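Local coordinates for protein NADH:ubiquinone oxidoreductase, Na translocating, F subunit (Porphyromonas gingivalis, PDB 2R6H) that binds flavin-adenine dinucleotide and is probably the FAD- and NAD-binding region of an oxidoreductase of the ferredoxin reductase type, at residues C12-N17 against K25-K30; S90-P95 against T102-I107; G148-Q153 against R172-H177. One frame throughout, in Å; residues are numbered along the deposited sequence. Where two conformers were deposited one is given.

Contact 1: C12-N17 against K25-K30; sequences CEVLSN and KEFVVK
Strands 12-17 and 25-30 run antiparallel as the two arms of a beta hairpin, and a classic beta bulge interrupts their ladder. Glu13 and Lys30 form a hydrogen-bonded pair, with Lys30 N 2.7 Å from Glu13 O, and Val14 faces Val29 in a non-hydrogen-bonded pair. Then Leu15 and Ser16 both turn their N-H to Val28 O: Leu15 N, at 2.7 Å from that oxygen, comes in nearly along the C=O axis, whereas Ser16 N, more distant, sits on a lone pair. Val14, Val29 and Phe27 share one face of the sheet. Phe27 has CG anti to the backbone N (chi1 -180°), which carries CE1 to 3.5 Å from Val14 CG1, the two side chains crossing at about a right angle. Asn17 lays its amide obliquely beside the same ring, the planes 75° apart, with OD1 3.1 Å from Phe27 CD1; its ND2 is held by Leu135 O. Lys25 bends only at its last torsion (chi4 -52°), bringing NZ to 3.1 Å from Asn17 O, above the carbonyl plane; Asn19 OD1 and Asp60 O also hold this ammonium. On the other face Glu13 and Lys30 lie side by side, beyond salt-bridge distance, and Leu15 CD1 packs on Lys30 CB. Within the antiparallel sheet, strand 140-147 flanks 9-19 and strand 100-106 flanks 24-30.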
# COMPACT_ATOMS: atom_id res chain seq x y z
N CYS A 12 13.10 -16.48 4.64
CA CYS A 12 13.44 -15.77 3.42
C CYS A 12 14.61 -14.84 3.62
O CYS A 12 14.83 -14.31 4.71
CB CYS A 12 12.23 -14.98 2.94
SG CYS A 12 10.71 -15.94 2.86
N GLU A 13 15.37 -14.64 2.55
CA GLU A 13 16.42 -13.64 2.53
C GLU A 13 15.89 -12.30 2.00
O GLU A 13 15.19 -12.24 0.99
CB GLU A 13 17.60 -14.11 1.68
CG GLU A 13 18.83 -13.24 1.83
CD GLU A 13 19.61 -13.10 0.55
OE1 GLU A 13 20.09 -11.98 0.25
OE2 GLU A 13 19.75 -14.12 -0.17
N VAL A 14 16.24 -11.23 2.71
CA VAL A 14 15.88 -9.88 2.27
C VAL A 14 16.76 -9.42 1.12
O VAL A 14 17.98 -9.28 1.27
CB VAL A 14 15.99 -8.87 3.43
CG1 VAL A 14 15.48 -7.51 2.99
CG2 VAL A 14 15.23 -9.37 4.64
N LEU A 15 16.15 -9.19 -0.03
CA LEU A 15 16.86 -8.65 -1.19
C LEU A 15 17.03 -7.14 -1.09
O LEU A 15 18.13 -6.62 -1.21
CB LEU A 15 16.12 -9.01 -2.48
CG LEU A 15 16.01 -10.50 -2.81
CD1 LEU A 15 15.29 -10.71 -4.13
CD2 LEU A 15 17.39 -11.15 -2.84
N SER A 16 15.92 -6.44 -0.86
CA SER A 16 15.90 -4.99 -0.95
C SER A 16 14.95 -4.38 0.08
O SER A 16 13.77 -4.72 0.12
CB SER A 16 15.49 -4.55 -2.36
OG SER A 16 15.65 -3.15 -2.52
N ASN A 17 15.48 -3.48 0.90
CA ASN A 17 14.65 -2.65 1.76
C ASN A 17 14.97 -1.17 1.62
O ASN A 17 15.55 -0.56 2.52
CB ASN A 17 14.79 -3.08 3.23
CG ASN A 17 13.55 -2.78 4.04
OD1 ASN A 17 12.42 -2.93 3.57
ND2 ASN A 17 13.75 -2.34 5.28
N LYS A 25 8.61 1.71 2.91
CA LYS A 25 9.71 0.97 2.33
C LYS A 25 9.17 -0.13 1.42
O LYS A 25 8.13 -0.74 1.71
CB LYS A 25 10.60 0.36 3.41
CG LYS A 25 11.74 1.24 3.79
CD LYS A 25 12.35 0.83 5.11
CE LYS A 25 13.53 1.73 5.44
NZ LYS A 25 14.49 1.78 4.31
N GLU A 26 9.86 -0.35 0.31
CA GLU A 26 9.55 -1.49 -0.53
C GLU A 26 10.40 -2.64 -0.04
O GLU A 26 11.60 -2.69 -0.30
CB GLU A 26 9.82 -1.18 -1.99
CG GLU A 26 9.25 -2.22 -2.89
CD GLU A 26 9.84 -2.16 -4.27
OE1 GLU A 26 10.96 -1.62 -4.41
OE2 GLU A 26 9.19 -2.66 -5.21
N PHE A 27 9.77 -3.55 0.68
CA PHE A 27 10.45 -4.64 1.37
C PHE A 27 10.37 -5.91 0.54
O PHE A 27 9.30 -6.49 0.39
CB PHE A 27 9.81 -4.82 2.74
CG PHE A 27 10.42 -5.90 3.56
CD1 PHE A 27 11.79 -5.93 3.78
CD2 PHE A 27 9.62 -6.86 4.15
CE1 PHE A 27 12.35 -6.92 4.54
CE2 PHE A 27 10.18 -7.85 4.91
CZ PHE A 27 11.55 -7.88 5.11
N VAL A 28 11.50 -6.34 0.00
CA VAL A 28 11.53 -7.41 -0.99
C VAL A 28 12.31 -8.63 -0.48
O VAL A 28 13.52 -8.57 -0.24
CB VAL A 28 12.17 -6.90 -2.30
CG1 VAL A 28 12.22 -8.00 -3.34
CG2 VAL A 28 11.40 -5.69 -2.83
N VAL A 29 11.61 -9.76 -0.34
CA VAL A 29 12.22 -10.96 0.22
C VAL A 29 12.20 -12.12 -0.79
O VAL A 29 11.33 -12.17 -1.65
CB VAL A 29 11.53 -11.40 1.54
CG1 VAL A 29 11.72 -10.33 2.63
CG2 VAL A 29 10.05 -11.68 1.29
N LYS A 30 13.16 -13.03 -0.67
CA LYS A 30 13.24 -14.17 -1.60
C LYS A 30 13.09 -15.51 -0.87
O LYS A 30 13.67 -15.71 0.20
CB LYS A 30 14.57 -14.14 -2.37
CG LYS A 30 14.70 -15.18 -3.48
CD LYS A 30 16.12 -15.26 -4.03
CE LYS A 30 17.10 -15.73 -2.95
NZ LYS A 30 18.44 -16.13 -3.48
O HOH W 1 13.56 -1.88 -2.09

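Contact 2: S90-P95 against T102-I107; sequences SMANYP and TLNVRI. With FAD (flavin-adenine dinucleotide), chain H.
Loop 90-95 leaves strand 85-90 and touches strand 102-106 where both grip the pyrimidine side of the FAD isoalloxazine. One backbone bond joins the segments directly, Ala92 N to Thr102 O at 3.0 Å, lying in the carbonyl plane. Leu103 is the side chain to follow. Its CB leaves the strand at an angle to the loop, and chi1 of -52° sets CG anti to the carbonyl carbon, beside the backbone N. With chi2 at 180° CD1 is anti to CA, and it is the other branch, CD2, that reaches the loop, 3.2 Å from Ser90 O and 4.0 Å from Met91 CA. A water accepts from Asn104 N and can donate to Ser90 O and FAD O4, though it has more acceptors near it than protons; it bridges loop, strand and flavin. The flavin edge is read by backbone: Ser90 N gives FAD O4 a 2.7 Å bond, FAD N3 donates to Asn104 O at 2.8 Å, and Arg106 N meets FAD O2 almost straight on (173°). Ser90 OG adds a weak bond to FAD N5. Strand 24-30 is the antiparallel neighbour of 100-106 in the sheet, and helix 168-181 packs against Ser90 and Asn104 through Pro170 and Met168.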
# COMPACT_ATOMS: atom_id res chain seq x y z
N SER A 90 0.37 -7.38 2.79
CA SER A 90 -0.21 -7.76 1.51
C SER A 90 0.86 -7.92 0.44
O SER A 90 1.78 -7.12 0.40
CB SER A 90 -1.20 -6.69 1.06
OG SER A 90 -2.40 -6.74 1.80
N MSE A 91 0.74 -8.93 -0.42
CA MSE A 91 1.65 -9.08 -1.57
C MSE A 91 1.39 -8.02 -2.62
O MSE A 91 0.25 -7.79 -3.02
CB MSE A 91 1.51 -10.44 -2.25
CG MSE A 91 2.44 -11.50 -1.73
SE MSE A 91 1.75 -12.33 -0.11
CE MSE A 91 0.18 -13.21 -0.86
N ALA A 92 2.46 -7.43 -3.11
CA ALA A 92 2.37 -6.29 -3.99
C ALA A 92 2.83 -6.61 -5.41
O ALA A 92 2.68 -5.80 -6.33
CB ALA A 92 3.18 -5.14 -3.42
N ASN A 93 3.38 -7.81 -5.59
CA ASN A 93 3.68 -8.28 -6.92
C ASN A 93 2.62 -9.28 -7.32
O ASN A 93 1.90 -9.80 -6.47
CB ASN A 93 5.08 -8.88 -7.02
CG ASN A 93 5.71 -8.71 -8.41
OD1 ASN A 93 5.12 -8.12 -9.31
ND2 ASN A 93 6.93 -9.24 -8.57
N TYR A 94 2.51 -9.53 -8.61
CA TYR A 94 1.52 -10.46 -9.12
C TYR A 94 1.98 -11.89 -8.95
O TYR A 94 3.17 -12.17 -8.81
CB TYR A 94 1.14 -10.12 -10.56
CG TYR A 94 2.19 -10.38 -11.61
CD1 TYR A 94 1.83 -10.54 -12.95
CD2 TYR A 94 3.54 -10.49 -11.28
CE1 TYR A 94 2.77 -10.78 -13.93
CE2 TYR A 94 4.49 -10.75 -12.26
CZ TYR A 94 4.10 -10.89 -13.59
OH TYR A 94 5.03 -11.16 -14.58
N PRO A 95 1.02 -12.82 -8.94
CA PRO A 95 1.26 -14.22 -8.57
C PRO A 95 2.21 -14.93 -9.52
O PRO A 95 2.66 -16.03 -9.21
CB PRO A 95 -0.13 -14.84 -8.65
CG PRO A 95 -1.05 -13.70 -8.45
CD PRO A 95 -0.41 -12.55 -9.15
N THR A 102 7.24 -9.18 -2.92
CA THR A 102 7.41 -7.76 -2.66
C THR A 102 6.37 -7.26 -1.66
O THR A 102 5.19 -7.57 -1.79
CB THR A 102 7.32 -6.95 -3.96
OG1 THR A 102 8.35 -7.38 -4.86
CG2 THR A 102 7.52 -5.50 -3.68
N LEU A 103 6.79 -6.49 -0.66
CA LEU A 103 5.83 -5.87 0.24
C LEU A 103 5.96 -4.33 0.30
O LEU A 103 6.98 -3.76 -0.09
CB LEU A 103 5.90 -6.50 1.64
CG LEU A 103 5.81 -8.03 1.69
CD1 LEU A 103 5.90 -8.53 3.11
CD2 LEU A 103 4.53 -8.52 1.08
N ASN A 104 4.91 -3.65 0.77
CA ASN A 104 4.96 -2.22 1.02
C ASN A 104 4.67 -1.97 2.48
O ASN A 104 3.56 -2.19 2.92
CB ASN A 104 3.90 -1.49 0.21
CG ASN A 104 4.17 -1.52 -1.25
OD1 ASN A 104 5.21 -2.02 -1.69
ND2 ASN A 104 3.23 -1.00 -2.02
N VAL A 105 5.66 -1.49 3.22
CA VAL A 105 5.47 -1.31 4.65
C VAL A 105 5.48 0.13 5.10
O VAL A 105 6.48 0.82 4.93
CB VAL A 105 6.55 -2.04 5.40
CG1 VAL A 105 6.28 -1.97 6.88
CG2 VAL A 105 6.59 -3.46 4.96
N ARG A 106 4.36 0.58 5.67
CA ARG A 106 4.24 1.90 6.29
C ARG A 106 4.79 1.82 7.71
O ARG A 106 4.30 1.04 8.53
CB ARG A 106 2.77 2.32 6.31
CG ARG A 106 2.44 3.62 7.07
CD ARG A 106 2.80 4.83 6.23
NE ARG A 106 2.04 6.05 6.54
CZ ARG A 106 2.42 6.96 7.43
NH1 ARG A 106 3.55 6.80 8.12
NH2 ARG A 106 1.67 8.05 7.64
N ILE A 107 5.81 2.61 8.00
CA ILE A 107 6.35 2.67 9.36
C ILE A 107 5.34 3.33 10.31
O ILE A 107 4.96 4.50 10.14
CB ILE A 107 7.67 3.44 9.40
CG1 ILE A 107 8.24 3.41 10.80
CG2 ILE A 107 7.46 4.87 8.97
CD1 ILE A 107 8.85 2.12 11.17
PA FAD H . 1.58 -1.73 16.18
O1A FAD H . 0.48 -2.74 15.87
O2A FAD H . 2.46 -2.11 17.38
O5B FAD H . 0.94 -0.26 16.43
C5B FAD H . 0.28 0.43 15.38
C4B FAD H . 0.19 1.92 15.69
O4B FAD H . -0.53 2.12 16.89
C3B FAD H . 1.56 2.55 15.88
O3B FAD H . 1.63 3.71 15.10
C2B FAD H . 1.65 2.91 17.34
O2B FAD H . 2.31 4.15 17.50
C1B FAD H . 0.18 3.01 17.74
N9A FAD H . -0.09 2.75 19.18
C8A FAD H . 0.35 1.69 19.96
N7A FAD H . -0.14 1.85 21.22
C5A FAD H . -0.88 2.99 21.26
C6A FAD H . -1.60 3.63 22.29
N6A FAD H . -1.57 3.16 23.53
N1A FAD H . -2.28 4.81 22.02
C2A FAD H . -2.25 5.36 20.75
N3A FAD H . -1.53 4.73 19.74
C4A FAD H . -0.86 3.57 19.99
N1 FAD H . 0.35 -2.70 6.48
C2 FAD H . 1.25 -2.33 5.52
O2 FAD H . 2.03 -1.42 5.78
N3 FAD H . 1.28 -2.98 4.30
C4 FAD H . 0.39 -4.02 4.02
O4 FAD H . 0.37 -4.64 2.94
C4X FAD H . -0.51 -4.39 5.00
N5 FAD H . -1.39 -5.41 4.74
C5X FAD H . -2.31 -5.77 5.71
C6 FAD H . -3.20 -6.80 5.43
C7 FAD H . -4.13 -7.20 6.38
C7M FAD H . -5.07 -8.32 6.04
C8 FAD H . -4.16 -6.55 7.62
C8M FAD H . -5.15 -6.96 8.66
C9 FAD H . -3.27 -5.52 7.89
C9A FAD H . -2.33 -5.12 6.94
N10 FAD H . -1.44 -4.09 7.20
C10 FAD H . -0.54 -3.72 6.23
C1' FAD H . -1.28 -3.49 8.57
C2' FAD H . -0.15 -4.22 9.28
O2' FAD H . -0.51 -5.57 9.42
C3' FAD H . 0.15 -3.64 10.65
O3' FAD H . -1.04 -3.35 11.35
C4' FAD H . 1.01 -2.40 10.50
O4' FAD H . 2.26 -2.84 10.06
C5' FAD H . 1.20 -1.69 11.84
O5' FAD H . 1.47 -2.67 12.81
P FAD H . 2.77 -2.52 13.75
O1P FAD H . 3.07 -3.83 14.45
O2P FAD H . 3.94 -2.03 12.94
O3P FAD H . 2.37 -1.41 14.81
O HOH W 2 2.72 -4.85 1.48

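Contact 3: G148-Q153 against R172-H177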
# COMPACT_ATOMS: atom_id res chain seq x y z
N GLY A 148 -6.16 -14.79 3.23
CA GLY A 148 -7.05 -13.67 2.99
C GLY A 148 -8.01 -13.94 1.84
O GLY A 148 -7.83 -14.88 1.07
N ASP A 149 -9.05 -13.11 1.74
CA ASP A 149 -10.17 -13.39 0.86
C ASP A 149 -10.33 -12.31 -0.21
O ASP A 149 -11.18 -12.41 -1.09
CB ASP A 149 -11.46 -13.52 1.67
CG ASP A 149 -12.47 -14.46 1.02
OD1 ASP A 149 -12.70 -14.33 -0.20
OD2 ASP A 149 -13.01 -15.32 1.74
N PHE A 150 -9.49 -11.28 -0.12
CA PHE A 150 -9.68 -10.08 -0.93
C PHE A 150 -9.27 -10.32 -2.38
O PHE A 150 -8.10 -10.19 -2.73
CB PHE A 150 -8.87 -8.91 -0.34
CG PHE A 150 -9.00 -7.64 -1.12
CD1 PHE A 150 -7.88 -7.03 -1.67
CD2 PHE A 150 -10.24 -7.05 -1.31
CE1 PHE A 150 -8.00 -5.85 -2.38
CE2 PHE A 150 -10.36 -5.87 -2.02
CZ PHE A 150 -9.24 -5.27 -2.56
N HIS A 151 -10.21 -10.66 -3.30
CA HIS A 151 -9.85 -11.10 -4.65
C HIS A 151 -10.76 -10.52 -5.74
O HIS A 151 -11.92 -10.20 -5.48
CB HIS A 151 -9.86 -12.63 -4.75
CG HIS A 151 -8.99 -13.33 -3.75
ND1 HIS A 151 -9.43 -14.39 -2.99
CD2 HIS A 151 -7.70 -13.11 -3.39
CE1 HIS A 151 -8.45 -14.80 -2.20
NE2 HIS A 151 -7.39 -14.04 -2.42
N ILE A 152 -10.22 -10.43 -6.96
CA ILE A 152 -10.98 -9.97 -8.11
C ILE A 152 -12.23 -10.83 -8.33
O ILE A 152 -12.18 -12.05 -8.17
CB ILE A 152 -10.13 -9.99 -9.39
CG1 ILE A 152 -8.77 -9.34 -9.14
CG2 ILE A 152 -10.86 -9.29 -10.53
CD1 ILE A 152 -7.73 -9.67 -10.18
N GLN A 153 -13.33 -10.19 -8.69
CA GLN A 153 -14.56 -10.90 -9.03
C GLN A 153 -14.55 -11.34 -10.48
O GLN A 153 -14.11 -10.61 -11.36
CB GLN A 153 -15.78 -10.02 -8.75
CG GLN A 153 -15.80 -9.43 -7.35
CD GLN A 153 -15.89 -10.49 -6.27
OE1 GLN A 153 -16.90 -11.19 -6.14
NE2 GLN A 153 -14.82 -10.63 -5.49
N ARG A 172 -2.06 -3.10 -6.64
CA ARG A 172 -1.02 -3.27 -7.65
C ARG A 172 -0.86 -4.74 -8.03
O ARG A 172 -0.65 -5.07 -9.20
CB ARG A 172 0.31 -2.72 -7.14
CG ARG A 172 1.52 -3.14 -7.96
CD ARG A 172 2.78 -2.42 -7.51
NE ARG A 172 3.88 -2.60 -8.45
CZ ARG A 172 4.81 -3.54 -8.33
NH1 ARG A 172 4.78 -4.39 -7.31
NH2 ARG A 172 5.78 -3.64 -9.23
N ALA A 173 -0.97 -5.62 -7.04
CA ALA A 173 -0.93 -7.06 -7.29
C ALA A 173 -2.09 -7.50 -8.18
O ALA A 173 -1.90 -8.26 -9.12
CB ALA A 173 -0.95 -7.82 -5.97
N GLN A 174 -3.28 -7.01 -7.87
CA GLN A 174 -4.47 -7.30 -8.68
C GLN A 174 -4.36 -6.68 -10.08
O GLN A 174 -4.60 -7.36 -11.09
CB GLN A 174 -5.75 -6.86 -7.97
CG GLN A 174 -6.16 -7.76 -6.82
CD GLN A 174 -7.48 -7.34 -6.20
OE1 GLN A 174 -8.12 -6.40 -6.66
NE2 GLN A 174 -7.90 -8.04 -5.15
N ILE A 175 -3.97 -5.41 -10.15
CA ILE A 175 -3.85 -4.73 -11.45
C ILE A 175 -2.76 -5.34 -12.31
O ILE A 175 -2.94 -5.51 -13.51
CB ILE A 175 -3.65 -3.22 -11.29
CG1 ILE A 175 -4.97 -2.59 -10.87
CG2 ILE A 175 -3.22 -2.62 -12.60
CD1 ILE A 175 -4.82 -1.39 -10.00
N LEU A 176 -1.62 -5.67 -11.72
CA LEU A 176 -0.58 -6.37 -12.46
C LEU A 176 -1.08 -7.72 -12.94
O LEU A 176 -0.79 -8.14 -14.05
CB LEU A 176 0.68 -6.52 -11.60
CG LEU A 176 1.45 -5.21 -11.54
CD1 LEU A 176 2.61 -5.29 -10.58
CD2 LEU A 176 1.93 -4.85 -12.91
N HIS A 177 -1.86 -8.40 -12.12
CA HIS A 177 -2.33 -9.70 -12.54
C HIS A 177 -3.29 -9.53 -13.70
O HIS A 177 -3.19 -10.23 -14.71
CB HIS A 177 -3.02 -10.41 -11.39
CG HIS A 177 -3.62 -11.72 -11.78
ND1 HIS A 177 -2.90 -12.90 -11.78
CD2 HIS A 177 -4.87 -12.05 -12.21
CE1 HIS A 177 -3.68 -13.88 -12.18
NE2 HIS A 177 -4.88 -13.39 -12.45
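Segment 148-153 is an irregular, largely extended linker that passes helix 172-177 with its closest CA atoms, those of Ile152 and Gln174, 7.1 Å apart. It leads from the antiparallel sheet of the FAD-binding part to the parallel, Rossmann-like sheet of the NAD-binding part, and the helix belongs to the latter, so the contact lies at the junction of the two. On the helix side Gln174 carries most of it. Its CG stands anti to the carbonyl carbon (chi1 -74°) and the chain beyond is extended, which pushes the amide straight out to the linker. There NE2 lies over one face of the Phe150 ring, offset toward the rim and 3.5 Å from CE1, with amide and ring planes 26° apart. That nitrogen also makes a weak bond to Phe150 O and is held by Ser41 O, while OE1 bonds Tyr161 OH; both ends of the amide are therefore fixed. Ile152 comes at Gln174 tip to tip, and its CG1 rests 3.8 Å from Gln174 CD. One helical turn on from Gln174, His177 receives the end of the isoleucine, with Ile152 CD1 4.2 Å from His177 CD2.

Together the three contacts lead from the hairpin across the flavin site to the junction with the NAD-binding part. Contacts 1 and 2 have centres 10 Å apart and share one sheet: Leu103 N probably donates to Phe27 O at 2.7 Å, and Val105 N to Lys25 O at 3.0 Å. Contact 2 holds the flavin itself, while the side chains of Phe27 and Phe150 stand about 9 and 7 Å from FAD. Contacts 2 and 3, centres 12 Å apart, meet where loop 90-95 runs along helix 172-177, with Met91 O 3.2 Å from Ala173 CB. Contacts 1 and 3 do not touch; their centres lie about 21 Å apart.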